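Local coordinates for protein probable sugar kinase (Clostridium perfringens, PDB 3KZH) that is probably a carbohydrate kinase of the pfkB (ribokinase-like) family, transferring phosphate to a sugar substrate, and binds beta-D-glucopyranose, at residues A[13-18]-A[61-66]. Residues are numbered along the deposited sequence; the frame is centred on the assembly and turned at random.
Sequences GASVVD and FMSILG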
loop_
_atom_site.group_PDB
_atom_site.type_symbol
_atom_site.label_atom_id
_atom_site.label_comp_id
_atom_site.label_asym_id
_atom_site.label_seq_id
_atom_site.Cartn_x
_atom_site.Cartn_y
_atom_site.Cartn_z
ATOM N N GLY A 13 4.497 -1.989 20.522
ATOM C CA GLY A 13 3.424 -2.846 20.037
ATOM C C GLY A 13 3.296 -2.983 18.525
ATOM O O GLY A 13 4.084 -2.421 17.770
ATOM N N ALA A 14 2.243 -3.669 18.093
ATOM C CA ALA A 14 1.967 -3.950 16.678
ATOM C C ALA A 14 1.506 -2.810 15.751
ATOM O O ALA A 14 0.920 -1.827 16.195
ATOM C CB ALA A 14 0.988 -5.110 16.585
ATOM N N SER A 15 1.832 -2.964 14.466
ATOM C CA SER A 15 1.459 -2.049 13.380
ATOM C C SER A 15 0.845 -2.940 12.313
ATOM O O SER A 15 1.498 -3.861 11.819
ATOM C CB SER A 15 2.667 -1.352 12.748
ATOM O OG SER A 15 3.215 -0.365 13.578
ATOM N N VAL A 16 -0.408 -2.668 11.960
ATOM C CA VAL A 16 -1.108 -3.447 10.948
ATOM C C VAL A 16 -1.587 -2.550 9.811
ATOM O O VAL A 16 -2.056 -1.439 10.055
ATOM C CB VAL A 16 -2.367 -4.171 11.537
ATOM C CG1 VAL A 16 -2.977 -5.138 10.499
ATOM C CG2 VAL A 16 -2.040 -4.913 12.835
ATOM N N VAL A 17 -1.454 -3.035 8.576
ATOM C CA VAL A 17 -1.962 -2.318 7.408
ATOM C C VAL A 17 -3.217 -3.088 6.971
ATOM O O VAL A 17 -3.127 -4.265 6.649
ATOM C CB VAL A 17 -0.945 -2.266 6.217
ATOM C CG1 VAL A 17 -1.581 -1.587 4.995
ATOM C CG2 VAL A 17 0.302 -1.493 6.602
ATOM N N ASP A 18 -4.379 -2.442 7.023
ATOM C CA ASP A 18 -5.644 -3.051 6.600
ATOM C C ASP A 18 -5.954 -2.708 5.136
ATOM O O ASP A 18 -5.851 -1.552 4.732
ATOM C CB ASP A 18 -6.800 -2.566 7.477
ATOM C CG ASP A 18 -6.774 -3.150 8.880
ATOM O OD1 ASP A 18 -6.500 -4.354 9.038
ATOM O OD2 ASP A 18 -7.071 -2.401 9.832
ATOM N N PHE A 61 7.982 5.169 18.892
ATOM C CA PHE A 61 7.155 4.010 18.594
ATOM C C PHE A 61 8.010 2.841 18.115
ATOM O O PHE A 61 8.469 2.822 16.978
ATOM C CB PHE A 61 6.048 4.345 17.568
ATOM C CG PHE A 61 5.126 3.176 17.250
ATOM C CD1 PHE A 61 4.720 2.269 18.258
ATOM C CD2 PHE A 61 4.681 2.961 15.940
ATOM C CE1 PHE A 61 3.898 1.167 17.969
ATOM C CE2 PHE A 61 3.859 1.863 15.634
ATOM C CZ PHE A 61 3.464 0.962 16.645
HETATM N N MSE A 62 8.133 1.839 18.979
HETATM C CA MSE A 62 8.905 0.639 18.684
HETATM C C MSE A 62 7.932 -0.452 18.254
HETATM O O MSE A 62 7.131 -0.937 19.048
HETATM C CB MSE A 62 9.711 0.216 19.912
HETATM C CG MSE A 62 10.809 -0.821 19.656
HETATM SE SE MSE A 62 11.708 -1.295 21.294
HETATM C CE MSE A 62 12.574 0.379 21.562
ATOM N N SER A 63 8.021 -0.836 16.987
ATOM C CA SER A 63 7.126 -1.834 16.443
ATOM C C SER A 63 7.867 -2.945 15.734
ATOM O O SER A 63 9.073 -3.137 15.937
ATOM C CB SER A 63 6.140 -1.151 15.492
ATOM O OG SER A 63 4.990 -1.952 15.251
ATOM N N ILE A 64 7.109 -3.713 14.953
ATOM C CA ILE A 64 7.611 -4.826 14.159
ATOM C C ILE A 64 7.179 -4.600 12.702
ATOM O O ILE A 64 5.999 -4.697 12.371
ATOM C CB ILE A 64 7.045 -6.178 14.669
ATOM C CG1 ILE A 64 7.558 -6.481 16.087
ATOM C CG2 ILE A 64 7.389 -7.285 13.700
ATOM C CD1 ILE A 64 6.862 -7.638 16.781
ATOM N N LEU A 65 8.140 -4.262 11.852
ATOM C CA LEU A 65 7.871 -4.052 10.436
ATOM C C LEU A 65 8.410 -5.219 9.615
ATOM O O LEU A 65 9.041 -6.135 10.163
ATOM C CB LEU A 65 8.462 -2.730 9.955
ATOM C CG LEU A 65 7.865 -1.443 10.510
ATOM C CD1 LEU A 65 8.711 -0.300 10.053
ATOM C CD2 LEU A 65 6.422 -1.263 10.079
ATOM N N GLY A 66 8.194 -5.167 8.302
ATOM C CA GLY A 66 8.636 -6.258 7.462
ATOM C C GLY A 66 9.501 -6.040 6.253
ATOM O O GLY A 66 9.621 -6.978 5.472
#
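Ser63 OG is the middle of a short hydrogen-bond chain that ends on Gly13 O, in the region where the chain leaves the neighbouring parallel strands 9-12 and 59-62 and the two paths begin to separate. The backbone hydrogen bond between the two segments runs from Gly13 N to Met62 O, 3.2 Å long and nearly straight at the hydrogen (162°). Beyond it a side chain takes over the pairing: Ser63 OG donates to Gly13 O at 2.7 Å, approaching in the plane of the carbonyl. The hydroxyl gets there because OG is anti to the backbone N of Ser63 (chi1 -161°), and Ser63 CA adds a C-H...O contact to the same carbonyl oxygen. Ser63 OG in turn accepts from Ser15 OG at 2.9 Å, giving a hydrogen-bond chain Ser15 OG to Ser63 OG to Gly13 O. Both polar groups of Gly13 are thus satisfied across the contact, its N-H by Met62 O and its carbonyl oxygen by Ser63 OG. The backbone N of Ser63 has its own partner outside the pair, Ser88 OG.

Phe61 meets the polar cluster with the edge of its ring. CE2 lies 3.1 Å from Ser15 OG, near the ring plane, and CZ lies 3.8 Å from Ala14 O, also at the edge, placing ring hydrogens beside oxygen atoms. The ring and Ser15 both touch Arg46 of helix 44-54, which packs over this buried junction. After it, strand 16-23 pairs with strands 32-42 and 98-103 in a separate four-stranded sheet, whereas 64-65 pairs with 89-90. This is the transition, characteristic of the ribokinase fold, from the central sheet of the large Rossmann-like domain to the small beta-sheet lid.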